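Local coordinates for protein putative dioxygenase (1H-3-hydroxy-4-oxoquinaldine 2,4-dioxygenase) (Mycobacteroides abscessus subsp. abscessus, PDB 6RA3) that cleaves the heterocyclic ring of the Pseudomonas quinolone signal (PQS) with dioxygen, giving N-octanoylanthranilate and carbon monoxide, at residues T125-R129 against E130-A134; W31-D34 against L35-D39. All coordinates share one frame; numbering follows the deposited sequence.

In the fold
Both interactions are local and follow the carboxyl end of a strand of the central sheet of the alpha/beta-hydrolase fold, yet they differ in depth. Interaction 2 is buried, in the loop between strand 24-28 and helix 42-48; interaction 1 lies mostly at the surface, where the loop after strand 116-120 enters helix 129-137. Their nearest atoms are about 9 Å apart, and they do not touch. Helix 177-194 is a shared neighbour, meeting Phe131 and Val132 of one and Trp31 and Ala32 of the other. Interaction 1 combines backbone helix bonds with apolar contacts, whereas in interaction 2 an aspartate binds the start of a 3-10 turn through both its carboxylate and its carbonyl, beside a histidine.

Interaction 1: residues T125-R129 against E130-A134; sequences TPAPR and EFVAA
Val132 overlaps the side chains of Ala127 and Arg129 at the start of helix 129-137. CG2 meets Ala127 CB at 3.5 Å, a close apolar contact between the incoming loop and the first turn. CG1 stands anti to the backbone N (chi1 175°), which carries it to the arginine; it is the nearer methyl to the guanidinium, 3.8 Å from Arg129 NH1. The Arg129 chain, bent at both chi2 and chi3, crosses Val132 obliquely and brings one face of its guanidinium, near the rim, over Val132 CB.

Two backbone bonds begin the helix. Pro128, at the N-cap position, accepts a nearly straight bond from Val132 N to its O (3.1 Å, 170° at the hydrogen). The next bond, Ala133 N to Arg129 O at 3.0 Å, is more bent. Pro128 CD also touches Phe131 CB at 4.3 Å. The Phe131 ring leads away from the loop, with Ala127 CB near one edge, to meet His97, a probable substrate-binding residue, and Ile187 and Tyr191 of helix 177-194.

The proline therefore gives the helix its first acceptor through a carbonyl alone, while the valine lies against a methyl and the rim of a guanidinium face, an apolar contact that probably leaves the guanidinium N-H groups to solvent or other partners.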
loop_
_atom_site.group_PDB
_atom_site.type_symbol
_atom_site.label_atom_id
_atom_site.label_comp_id
_atom_site.label_asym_id
_atom_site.label_seq_id
_atom_site.Cartn_x
_atom_site.Cartn_y
_atom_site.Cartn_z
ATOM N N THR A 125 -3.448 7.534 -37.245
ATOM C CA THR A 125 -4.461 7.821 -38.258
ATOM C C THR A 125 -5.688 8.476 -37.620
ATOM O O THR A 125 -5.795 8.559 -36.393
ATOM C CB THR A 125 -4.882 6.524 -38.956
ATOM O OG1 THR A 125 -5.420 5.609 -37.992
ATOM C CG2 THR A 125 -3.710 5.860 -39.655
ATOM N N PRO A 126 -6.644 8.952 -38.427
ATOM C CA PRO A 126 -7.987 9.202 -37.883
ATOM C C PRO A 126 -8.606 7.913 -37.358
ATOM O O PRO A 126 -8.252 6.798 -37.766
ATOM C CB PRO A 126 -8.764 9.767 -39.083
ATOM C CG PRO A 126 -7.703 10.422 -39.943
ATOM C CD PRO A 126 -6.487 9.523 -39.782
ATOM N N ALA A 127 -9.537 8.074 -36.425
ATOM C CA ALA A 127 -10.122 6.926 -35.754
ATOM C C ALA A 127 -10.767 5.971 -36.761
ATOM O O ALA A 127 -11.756 6.345 -37.416
ATOM C CB ALA A 127 -11.158 7.380 -34.726
ATOM N N PRO A 128 -10.271 4.744 -36.903
ATOM C CA PRO A 128 -11.013 3.751 -37.685
ATOM C C PRO A 128 -12.434 3.610 -37.164
ATOM O O PRO A 128 -12.709 3.816 -35.979
ATOM C CB PRO A 128 -10.208 2.461 -37.485
ATOM C CG PRO A 128 -8.824 2.936 -37.162
ATOM C CD PRO A 128 -8.996 4.206 -36.393
ATOM N N ARG A 129 -13.353 3.242 -38.061
ATOM C CA ARG A 129 -14.748 3.164 -37.653
ATOM C C ARG A 129 -15.015 1.961 -36.762
ATOM O O ARG A 129 -16.004 1.965 -36.025
ATOM C CB ARG A 129 -15.671 3.119 -38.871
ATOM C CG ARG A 129 -15.558 4.329 -39.781
ATOM C CD ARG A 129 -15.906 5.610 -39.056
ATOM N NE ARG A 129 -17.251 5.578 -38.489
ATOM C CZ ARG A 129 -17.703 6.456 -37.597
ATOM N NH1 ARG A 129 -16.904 7.432 -37.158
ATOM N NH2 ARG A 129 -18.945 6.353 -37.127
ATOM N N GLU A 130 -14.175 0.929 -36.828
ATOM C CA GLU A 130 -14.295 -0.170 -35.881
ATOM C C GLU A 130 -13.974 0.305 -34.467
ATOM O O GLU A 130 -14.672 -0.041 -33.511
ATOM C CB GLU A 130 -13.364 -1.313 -36.293
ATOM C CG GLU A 130 -14.045 -2.657 -36.418
ATOM C CD GLU A 130 -13.061 -3.809 -36.351
ATOM O OE1 GLU A 130 -12.115 -3.714 -35.538
ATOM O OE2 GLU A 130 -13.235 -4.802 -37.103
ATOM N N PHE A 131 -12.919 1.108 -34.324
ATOM C CA PHE A 131 -12.561 1.678 -33.029
ATOM C C PHE A 131 -13.686 2.551 -32.490
ATOM O O PHE A 131 -14.100 2.388 -31.335
ATOM C CB PHE A 131 -11.261 2.479 -33.169
ATOM C CG PHE A 131 -10.641 2.922 -31.861
ATOM C CD1 PHE A 131 -10.348 2.009 -30.852
ATOM C CD2 PHE A 131 -10.289 4.246 -31.682
ATOM C CE1 PHE A 131 -9.742 2.422 -29.681
ATOM C CE2 PHE A 131 -9.689 4.672 -30.493
ATOM C CZ PHE A 131 -9.418 3.752 -29.504
ATOM N N VAL A 132 -14.191 3.490 -33.314
ATOM C CA VAL A 132 -15.281 4.366 -32.879
ATOM C C VAL A 132 -16.496 3.537 -32.484
ATOM O O VAL A 132 -17.221 3.887 -31.540
ATOM C CB VAL A 132 -15.638 5.400 -33.967
ATOM C CG1 VAL A 132 -16.870 6.211 -33.537
ATOM C CG2 VAL A 132 -14.466 6.339 -34.218
ATOM N N ALA A 133 -16.710 2.410 -33.177
ATOM C CA ALA A 133 -17.795 1.490 -32.839
ATOM C C ALA A 133 -17.635 0.924 -31.429
ATOM O O ALA A 133 -18.619 0.794 -30.696
ATOM C CB ALA A 133 -17.843 0.346 -33.858
ATOM N N ALA A 134 -16.405 0.561 -31.041
ATOM C CA ALA A 134 -16.169 0.038 -29.695
ATOM C C ALA A 134 -16.189 1.142 -28.645
ATOM O O ALA A 134 -16.635 0.905 -27.522
ATOM C CB ALA A 134 -14.844 -0.718 -29.627
#

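Interaction 2: residues W31-D34 against L35-D39; sequences WAHD and LRAYD
His33 is the first residue of 31-34 to meet the following turn, and it does so with one face of its imidazole. Ala37 CB sits over that face, displaced toward the rim, 3.8 Å from His33 CE1 and 4.1 Å from the ring centroid, a CH-pi contact. His33 NE2 accepts a bond from Gly30 N, and ND1 is hydrogen-bonded to His167 NE2; with both ring nitrogens held, the rotation of the ring should be fixed.

Asp34 follows and grips the turn twice. Its main-chain O receives Ala37 N at 2.9 Å in an almost straight bond (171°), and the same oxygen also bonds to Ser29 OG. A chi1 of 62° turns the carboxylate toward the following residues, where OD1 takes Arg36 N at 3.2 Å, met from well above the carboxylate plane. Asp34 and Arg36 run side by side in the same direction, bringing Asp34 OD1 to 3.3 Å from Arg36 CG, whereas the charged ends do not touch. The Arg36 guanidinium instead has a long, weak ion pair with Asp171.

An aspartate whose carboxylate accepts the backbone N-H two residues on is an Asx turn, here laid over the 3-10 turn that Asp34 O closes. The pair lies in the loop after strand 24-28 of the alpha/beta-hydrolase fold, on the approach to helix 42-48.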
loop_
_atom_site.group_PDB
_atom_site.type_symbol
_atom_site.label_atom_id
_atom_site.label_comp_id
_atom_site.label_asym_id
_atom_site.label_seq_id
_atom_site.Cartn_x
_atom_site.Cartn_y
_atom_site.Cartn_z
ATOM N N TRP A 31 -6.145 4.652 -20.160
ATOM C CA TRP A 31 -7.387 4.699 -19.399
ATOM C C TRP A 31 -7.566 3.373 -18.693
ATOM O O TRP A 31 -7.275 2.326 -19.252
ATOM C CB TRP A 31 -8.603 4.984 -20.293
ATOM C CG TRP A 31 -8.726 6.381 -20.663
ATOM C CD1 TRP A 31 -8.158 6.968 -21.735
ATOM C CD2 TRP A 31 -9.435 7.424 -19.956
ATOM N NE1 TRP A 31 -8.462 8.295 -21.752
ATOM C CE2 TRP A 31 -9.250 8.599 -20.675
ATOM C CE3 TRP A 31 -10.215 7.461 -18.801
ATOM C CZ2 TRP A 31 -9.821 9.805 -20.297
ATOM C CZ3 TRP A 31 -10.755 8.658 -18.411
ATOM C CH2 TRP A 31 -10.568 9.815 -19.160
ATOM N N ALA A 32 -8.029 3.426 -17.442
ATOM C CA ALA A 32 -8.434 2.251 -16.680
ATOM C C ALA A 32 -7.271 1.437 -16.155
ATOM O O ALA A 32 -7.418 0.243 -15.915
ATOM C CB ALA A 32 -9.344 1.304 -17.481
ATOM N N HIS A 33 -6.105 2.034 -15.967
ATOM C CA HIS A 33 -5.054 1.318 -15.274
ATOM C C HIS A 33 -4.121 2.365 -14.707
ATOM O O HIS A 33 -4.277 3.567 -14.954
ATOM C CB HIS A 33 -4.359 0.263 -16.170
ATOM C CG HIS A 33 -3.620 0.816 -17.345
ATOM N ND1 HIS A 33 -2.811 0.027 -18.132
ATOM C CD2 HIS A 33 -3.572 2.056 -17.884
ATOM C CE1 HIS A 33 -2.283 0.760 -19.095
ATOM N NE2 HIS A 33 -2.736 1.993 -18.975
ATOM N N ASP A 34 -3.194 1.902 -13.873
ATOM C CA ASP A 34 -2.461 2.838 -13.034
ATOM C C ASP A 34 -0.952 2.709 -13.229
ATOM O O ASP A 34 -0.488 2.153 -14.227
ATOM C CB ASP A 34 -2.861 2.625 -11.569
ATOM C CG ASP A 34 -2.523 1.240 -11.056
ATOM O OD1 ASP A 34 -1.911 0.441 -11.803
ATOM O OD2 ASP A 34 -2.881 0.940 -9.890
ATOM N N LEU A 35 -0.183 3.187 -12.258
ATOM C CA LEU A 35 1.251 3.289 -12.439
ATOM C C LEU A 35 1.924 1.924 -12.524
ATOM O O LEU A 35 3.057 1.840 -13.020
ATOM C CB LEU A 35 1.802 4.196 -11.337
ATOM C CG LEU A 35 1.405 3.956 -9.887
ATOM C CD1 LEU A 35 1.763 2.527 -9.487
ATOM C CD2 LEU A 35 2.084 4.993 -8.982
ATOM N N ARG A 36 1.231 0.837 -12.163
ATOM C CA ARG A 36 1.733 -0.512 -12.422
ATOM C C ARG A 36 1.929 -0.806 -13.906
ATOM O O ARG A 36 2.543 -1.830 -14.244
ATOM C CB ARG A 36 0.789 -1.584 -11.869
ATOM C CG ARG A 36 0.398 -1.435 -10.382
ATOM C CD ARG A 36 -0.625 -2.512 -9.945
ATOM N NE ARG A 36 -0.041 -3.856 -10.064
ATOM C CZ ARG A 36 0.443 -4.588 -9.053
ATOM N NH1 ARG A 36 0.418 -4.134 -7.799
ATOM N NH2 ARG A 36 0.957 -5.796 -9.295
ATOM N N ALA A 37 1.385 0.019 -14.800
ATOM C CA ALA A 37 1.713 -0.122 -16.214
ATOM C C ALA A 37 3.211 0.053 -16.455
ATOM O O ALA A 37 3.709 -0.338 -17.520
ATOM C CB ALA A 37 0.937 0.888 -17.067
ATOM N N TYR A 38 3.932 0.631 -15.490
ATOM C CA TYR A 38 5.345 0.965 -15.640
ATOM C C TYR A 38 6.227 0.234 -14.638
ATOM O O TYR A 38 7.400 0.575 -14.505
ATOM C CB TYR A 38 5.539 2.470 -15.530
ATOM C CG TYR A 38 4.950 3.185 -16.724
ATOM C CD1 TYR A 38 5.700 3.370 -17.880
ATOM C CD2 TYR A 38 3.641 3.637 -16.715
ATOM C CE1 TYR A 38 5.178 4.016 -18.981
ATOM C CE2 TYR A 38 3.097 4.295 -17.820
ATOM C CZ TYR A 38 3.877 4.470 -18.956
ATOM O OH TYR A 38 3.371 5.105 -20.066
ATOM N N ASP A 39 5.707 -0.800 -13.969
ATOM C CA ASP A 39 6.547 -1.604 -13.083
ATOM C C ASP A 39 7.730 -2.193 -13.835
ATOM O O ASP A 39 8.838 -2.267 -13.295
ATOM C CB ASP A 39 5.746 -2.740 -12.452
ATOM C CG ASP A 39 4.921 -2.292 -11.244
ATOM O OD1 ASP A 39 5.124 -1.156 -10.765
ATOM O OD2 ASP A 39 4.070 -3.080 -10.791
#